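FACT complex subunit SPT16 (Ashbya gossypii, PDB 6A8M) probably acts, as a subunit of the FACT complex with POB3, in a histone chaperone that destabilizes and restores nucleosomes during transcription elongation. Local coordinates at residues L16-D21 / S171-V176; I51-L56 / T64-F69. All blocks are in the same frame, centred on the assembly; numbering follows the deposited sequence.

In the fold
Interaction 2 and helix 9-22 of interaction 1 belong to the N-terminal lobe of this Spt16 fragment, whose other lobe belongs to the M24 peptidase family; helix 167-174 packs against the N-terminal lobe. Their centres are about 11 Å apart, and along the chain interaction 2 is nested inside the loop closed by interaction 1. Helix 48-57 joins them: in interaction 2 it packs on strand 64-68, while Trp55 on the same helix meets both Leu173 and Trp174 of interaction 1. Trp174 CD1 comes to 3.3 Å from Trp55 CD2, with the rings edge-to-face, and Leu173 CD2 to 3.5 Å from Trp55 CZ3. A second link runs past the strand, where Arg20 CG lies 3.4 Å from Phe69 O.

Interaction 1: L16-D21 / S171-V176; sequences LLALRD and SSLWAV
Leu173 reaches from helix 167-174 to helix 9-22 and fits its two methyl groups against neighbouring residues there, Ala18 and Leu19. The apolar contact has two branches. CD2 of Leu173 lies 3.6 Å from Leu19 CD1 and 3.9 Å from Leu19 CB, the two leucine side chains crossing at about a right angle. On the other branch, Leu173 CD1 is 3.9 Å from Ala18 CB. Leu173 holds CG anti to its backbone N (chi1 175°), which directs this fork across the gap between helices whose nearest CA atoms, those of Leu19 and Leu173, are 7.1 Å apart. Leu173 CD1 also lies 3.6 Å from the backbone atom Ala18 O. In all 125 Å² is buried, more than half of it on Leu173.

The polar groups bond within their own segment or to residues outside the pair, not to one another. Arg20 NE forms a salt bridge with Asp21 OD1 at 3.0 Å, and Arg20 NH1 also binds Lys70 O. Ser171 OG hydrogen-bonds Asp375 and Arg387 in the M24-family region. Helix 167-174 thus touches that region while packing on helices 9-22 and 48-57.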
loop_
_atom_site.group_PDB
_atom_site.type_symbol
_atom_site.label_atom_id
_atom_site.label_comp_id
_atom_site.label_asym_id
_atom_site.label_seq_id
_atom_site.Cartn_x
_atom_site.Cartn_y
_atom_site.Cartn_z
ATOM N N LEU A 16 10.039 -15.723 -5.486
ATOM C CA LEU A 16 9.645 -17.026 -4.954
ATOM C C LEU A 16 10.788 -17.679 -4.193
ATOM O O LEU A 16 10.576 -18.235 -3.110
ATOM C CB LEU A 16 9.165 -17.946 -6.072
ATOM C CG LEU A 16 8.686 -19.314 -5.563
ATOM C CD1 LEU A 16 7.536 -19.116 -4.566
ATOM C CD2 LEU A 16 8.239 -20.211 -6.711
ATOM N N LEU A 17 12.014 -17.606 -4.728
ATOM C CA LEU A 17 13.153 -18.176 -4.013
ATOM C C LEU A 17 13.464 -17.389 -2.743
ATOM O O LEU A 17 13.816 -17.984 -1.719
ATOM C CB LEU A 17 14.375 -18.242 -4.925
ATOM C CG LEU A 17 14.255 -19.256 -6.066
ATOM C CD1 LEU A 17 15.563 -19.338 -6.817
ATOM C CD2 LEU A 17 13.861 -20.616 -5.525
ATOM N N ALA A 18 13.303 -16.061 -2.772
ATOM C CA ALA A 18 13.456 -15.285 -1.537
ATOM C C ALA A 18 12.463 -15.729 -0.475
ATOM O O ALA A 18 12.816 -15.856 0.703
ATOM C CB ALA A 18 13.302 -13.791 -1.812
ATOM N N LEU A 19 11.218 -16.004 -0.882
ATOM C CA LEU A 19 10.201 -16.490 0.049
ATOM C C LEU A 19 10.564 -17.859 0.605
ATOM O O LEU A 19 10.427 -18.112 1.808
ATOM C CB LEU A 19 8.848 -16.545 -0.665
ATOM C CG LEU A 19 7.654 -17.118 0.090
ATOM C CD1 LEU A 19 7.314 -16.298 1.333
ATOM C CD2 LEU A 19 6.464 -17.166 -0.859
ATOM N N ARG A 20 11.016 -18.763 -0.265
ATOM C CA ARG A 20 11.507 -20.063 0.180
ATOM C C ARG A 20 12.621 -19.899 1.204
ATOM O O ARG A 20 12.608 -20.533 2.263
ATOM C CB ARG A 20 12.005 -20.857 -1.032
ATOM C CG ARG A 20 12.329 -22.310 -0.759
ATOM C CD ARG A 20 13.755 -22.505 -0.337
ATOM N NE ARG A 20 14.686 -22.054 -1.364
ATOM C CZ ARG A 20 15.473 -22.866 -2.066
ATOM N NH1 ARG A 20 15.440 -24.178 -1.851
ATOM N NH2 ARG A 20 16.299 -22.363 -2.977
ATOM N N ASP A 21 13.596 -19.043 0.900
ATOM C CA ASP A 21 14.744 -18.884 1.791
ATOM C C ASP A 21 14.332 -18.345 3.153
ATOM O O ASP A 21 14.869 -18.771 4.181
ATOM C CB ASP A 21 15.779 -17.972 1.139
ATOM C CG ASP A 21 16.420 -18.611 -0.066
ATOM O OD1 ASP A 21 16.350 -19.854 -0.160
ATOM O OD2 ASP A 21 16.974 -17.884 -0.910
ATOM N N SER A 171 5.702 -9.002 5.433
ATOM C CA SER A 171 6.002 -7.571 5.406
ATOM C C SER A 171 7.505 -7.325 5.269
ATOM O O SER A 171 7.939 -6.487 4.465
ATOM C CB SER A 171 5.459 -6.908 6.669
ATOM O OG SER A 171 6.013 -5.615 6.843
ATOM N N SER A 172 8.316 -8.038 6.067
ATOM C CA SER A 172 9.769 -7.903 5.969
ATOM C C SER A 172 10.280 -8.356 4.607
ATOM O O SER A 172 11.199 -7.751 4.045
ATOM C CB SER A 172 10.443 -8.710 7.075
ATOM O OG SER A 172 9.953 -8.307 8.338
ATOM N N LEU A 173 9.712 -9.434 4.067
ATOM C CA LEU A 173 10.172 -9.947 2.782
ATOM C C LEU A 173 9.881 -8.965 1.651
ATOM O O LEU A 173 10.697 -8.817 0.731
ATOM C CB LEU A 173 9.508 -11.292 2.515
ATOM C CG LEU A 173 9.722 -11.991 1.183
ATOM C CD1 LEU A 173 11.060 -12.697 1.182
ATOM C CD2 LEU A 173 8.578 -12.969 0.974
ATOM N N TRP A 174 8.731 -8.282 1.705
ATOM C CA TRP A 174 8.248 -7.376 0.652
ATOM C C TRP A 174 8.833 -5.979 0.736
ATOM O O TRP A 174 8.660 -5.195 -0.205
ATOM C CB TRP A 174 6.712 -7.204 0.723
ATOM C CG TRP A 174 5.960 -8.383 0.360
ATOM C CD1 TRP A 174 6.346 -9.373 -0.491
ATOM C CD2 TRP A 174 4.676 -8.743 0.844
ATOM N NE1 TRP A 174 5.361 -10.339 -0.565
ATOM C CE2 TRP A 174 4.333 -9.978 0.252
ATOM C CE3 TRP A 174 3.783 -8.150 1.728
ATOM C CZ2 TRP A 174 3.123 -10.618 0.507
ATOM C CZ3 TRP A 174 2.582 -8.777 1.968
ATOM C CH2 TRP A 174 2.267 -10.009 1.363
ATOM N N ALA A 175 9.477 -5.630 1.850
ATOM C CA ALA A 175 9.725 -4.225 2.164
ATOM C C ALA A 175 10.591 -3.549 1.100
ATOM O O ALA A 175 10.254 -2.473 0.592
ATOM C CB ALA A 175 10.401 -4.126 3.536
ATOM N N VAL A 176 11.723 -4.149 0.780
ATOM C CA VAL A 176 12.700 -3.509 -0.091
ATOM C C VAL A 176 12.203 -3.587 -1.528
ATOM O O VAL A 176 11.817 -4.660 -2.008
ATOM C CB VAL A 176 14.077 -4.165 0.065
ATOM C CG1 VAL A 176 15.001 -3.749 -1.081
ATOM C CG2 VAL A 176 14.685 -3.819 1.437
#

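Interaction 2: I51-L56 / T64-F69; sequences ILHNWL and TLIAVF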
loop_
_atom_site.group_PDB
_atom_site.type_symbol
_atom_site.label_atom_id
_atom_site.label_comp_id
_atom_site.label_asym_id
_atom_site.label_seq_id
_atom_site.Cartn_x
_atom_site.Cartn_y
_atom_site.Cartn_z
ATOM N N ILE A 51 -1.815 -9.569 -2.306
ATOM C CA ILE A 51 -0.518 -8.901 -2.396
ATOM C C ILE A 51 0.543 -9.893 -2.855
ATOM O O ILE A 51 1.337 -9.604 -3.753
ATOM C CB ILE A 51 -0.155 -8.256 -1.046
ATOM C CG1 ILE A 51 -1.143 -7.145 -0.708
ATOM C CG2 ILE A 51 1.261 -7.686 -1.080
ATOM C CD1 ILE A 51 -1.009 -6.658 0.737
ATOM N N LEU A 52 0.550 -11.093 -2.257
ATOM C CA LEU A 52 1.526 -12.105 -2.634
ATOM C C LEU A 52 1.444 -12.420 -4.125
ATOM O O LEU A 52 2.480 -12.512 -4.806
ATOM C CB LEU A 52 1.317 -13.367 -1.791
ATOM C CG LEU A 52 2.298 -14.512 -2.103
ATOM C CD1 LEU A 52 3.720 -14.184 -1.651
ATOM C CD2 LEU A 52 1.767 -15.722 -1.392
ATOM N N HIS A 53 0.224 -12.547 -4.666
ATOM C CA HIS A 53 0.087 -12.786 -6.106
ATOM C C HIS A 53 0.661 -11.632 -6.906
ATOM O O HIS A 53 1.392 -11.844 -7.881
ATOM C CB HIS A 53 -1.373 -13.003 -6.498
ATOM C CG HIS A 53 -1.880 -14.361 -6.153
ATOM N ND1 HIS A 53 -2.795 -15.029 -6.930
ATOM C CD2 HIS A 53 -1.601 -15.178 -5.110
ATOM C CE1 HIS A 53 -3.057 -16.207 -6.386
ATOM N NE2 HIS A 53 -2.355 -16.314 -5.271
ATOM N N ASN A 54 0.345 -10.402 -6.500
ATOM C CA ASN A 54 0.843 -9.247 -7.227
ATOM C C ASN A 54 2.356 -9.212 -7.183
ATOM O O ASN A 54 3.008 -8.868 -8.179
ATOM C CB ASN A 54 0.250 -7.970 -6.648
ATOM C CG ASN A 54 -1.201 -7.790 -7.015
ATOM O OD1 ASN A 54 -1.657 -8.317 -8.028
ATOM N ND2 ASN A 54 -1.927 -7.019 -6.213
ATOM N N TRP A 55 2.929 -9.603 -6.040
ATOM C CA TRP A 55 4.383 -9.625 -5.876
ATOM C C TRP A 55 5.024 -10.740 -6.699
ATOM O O TRP A 55 5.988 -10.506 -7.439
ATOM C CB TRP A 55 4.731 -9.789 -4.389
ATOM C CG TRP A 55 6.190 -9.580 -4.044
ATOM C CD1 TRP A 55 6.931 -8.430 -4.229
ATOM C CD2 TRP A 55 7.075 -10.531 -3.439
ATOM N NE1 TRP A 55 8.213 -8.624 -3.777
ATOM C CE2 TRP A 55 8.323 -9.894 -3.272
ATOM C CE3 TRP A 55 6.923 -11.848 -2.992
ATOM C CZ2 TRP A 55 9.426 -10.541 -2.716
ATOM C CZ3 TRP A 55 8.011 -12.490 -2.430
ATOM C CH2 TRP A 55 9.258 -11.838 -2.305
ATOM N N LEU A 56 4.502 -11.964 -6.594
ATOM C CA LEU A 56 5.150 -13.071 -7.296
ATOM C C LEU A 56 4.908 -13.009 -8.795
ATOM O O LEU A 56 5.821 -13.287 -9.591
ATOM C CB LEU A 56 4.639 -14.412 -6.755
ATOM C CG LEU A 56 5.027 -14.851 -5.345
ATOM C CD1 LEU A 56 4.306 -16.160 -5.081
ATOM C CD2 LEU A 56 6.541 -15.008 -5.158
ATOM N N THR A 64 -7.036 -20.090 -6.999
ATOM C CA THR A 64 -5.682 -20.603 -7.135
ATOM C C THR A 64 -5.100 -20.835 -5.755
ATOM O O THR A 64 -5.282 -20.008 -4.861
ATOM C CB THR A 64 -4.790 -19.610 -7.901
ATOM O OG1 THR A 64 -5.255 -19.520 -9.246
ATOM C CG2 THR A 64 -3.326 -20.040 -7.892
ATOM N N LEU A 65 -4.411 -21.958 -5.591
ATOM C CA LEU A 65 -3.687 -22.255 -4.368
ATOM C C LEU A 65 -2.193 -22.288 -4.668
ATOM O O LEU A 65 -1.757 -22.870 -5.663
ATOM C CB LEU A 65 -4.149 -23.592 -3.786
ATOM C CG LEU A 65 -3.532 -24.005 -2.449
ATOM C CD1 LEU A 65 -4.500 -24.937 -1.711
ATOM C CD2 LEU A 65 -2.200 -24.690 -2.645
ATOM N N ILE A 66 -1.403 -21.693 -3.782
ATOM C CA ILE A 66 0.044 -21.742 -3.856
ATOM C C ILE A 66 0.553 -22.229 -2.506
ATOM O O ILE A 66 0.247 -21.623 -1.476
ATOM C CB ILE A 66 0.653 -20.367 -4.183
ATOM C CG1 ILE A 66 0.058 -19.803 -5.478
ATOM C CG2 ILE A 66 2.195 -20.443 -4.194
ATOM C CD1 ILE A 66 0.474 -18.334 -5.778
ATOM N N ALA A 67 1.328 -23.301 -2.509
ATOM C CA ALA A 67 1.959 -23.797 -1.297
ATOM C C ALA A 67 3.460 -23.845 -1.504
ATOM O O ALA A 67 3.928 -24.199 -2.589
ATOM C CB ALA A 67 1.438 -25.179 -0.913
ATOM N N VAL A 68 4.213 -23.479 -0.465
ATOM C CA VAL A 68 5.664 -23.331 -0.569
ATOM C C VAL A 68 6.335 -24.242 0.449
ATOM O O VAL A 68 5.888 -24.337 1.596
ATOM C CB VAL A 68 6.119 -21.871 -0.346
ATOM C CG1 VAL A 68 7.583 -21.754 -0.689
ATOM C CG2 VAL A 68 5.278 -20.877 -1.208
ATOM N N PHE A 69 7.413 -24.903 0.020
ATOM C CA PHE A 69 8.184 -25.835 0.839
ATOM C C PHE A 69 9.670 -25.571 0.618
ATOM O O PHE A 69 10.060 -24.856 -0.309
ATOM C CB PHE A 69 7.869 -27.297 0.481
ATOM C CG PHE A 69 6.407 -27.612 0.435
ATOM C CD1 PHE A 69 5.663 -27.383 -0.711
ATOM C CD2 PHE A 69 5.777 -28.166 1.537
ATOM C CE1 PHE A 69 4.309 -27.668 -0.741
ATOM C CE2 PHE A 69 4.436 -28.461 1.505
ATOM C CZ PHE A 69 3.698 -28.213 0.375
HETATM O O HOH W 1 -2.986 -18.693 -3.750
#
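A helix packed on a β-sheet defines this contact in the N-terminal lobe: helix 48-57 lies over strand 64-68 of the six-stranded mixed sheet, the short segments' axes 11.2 Å apart at closest approach and 75° from each other in direction. His53 and Ile66 carry most of it. With CG anti to the carbonyl carbon, a chi1 of -77° swings the imidazole of His53 round so that NE2 and CE1 meet the strand's side chains. His53 and Ile66 lie alongside each other, running in opposite senses. Ile66 CD1 approaches the ring obliquely, 3.5 Å from His53 NE2 and 3.8 Å from His53 CD2. Thr64 instead meets the ring's edge, its CB 4.1 Å from His53 CE1. Leu56 CD1 adds a looser apolar touch, 4.5 Å from Ile66 CD1.

One water bridges the polar groups. It lies in the imidazole plane, 2.9 Å from His53 NE2, and donates to Thr64 O at 2.9 Å. On the ring's other nitrogen, ND1 is hydrogen-bonded to Phe61 N, so both ring nitrogens have partners, which should hold the ring's rotation. With an alanine here, the bridging water and Phe61 N would probably lose their imidazole partner and a gap would open beside Ile66 CD1.

Strand 64-68 pairs with strands 32-37 and 72-77. Leu52 and His53 extend the helix packing to Phe35 and Leu37, while Leu65 points away from helix 48-57 and touches Leu121 of helix 113-128.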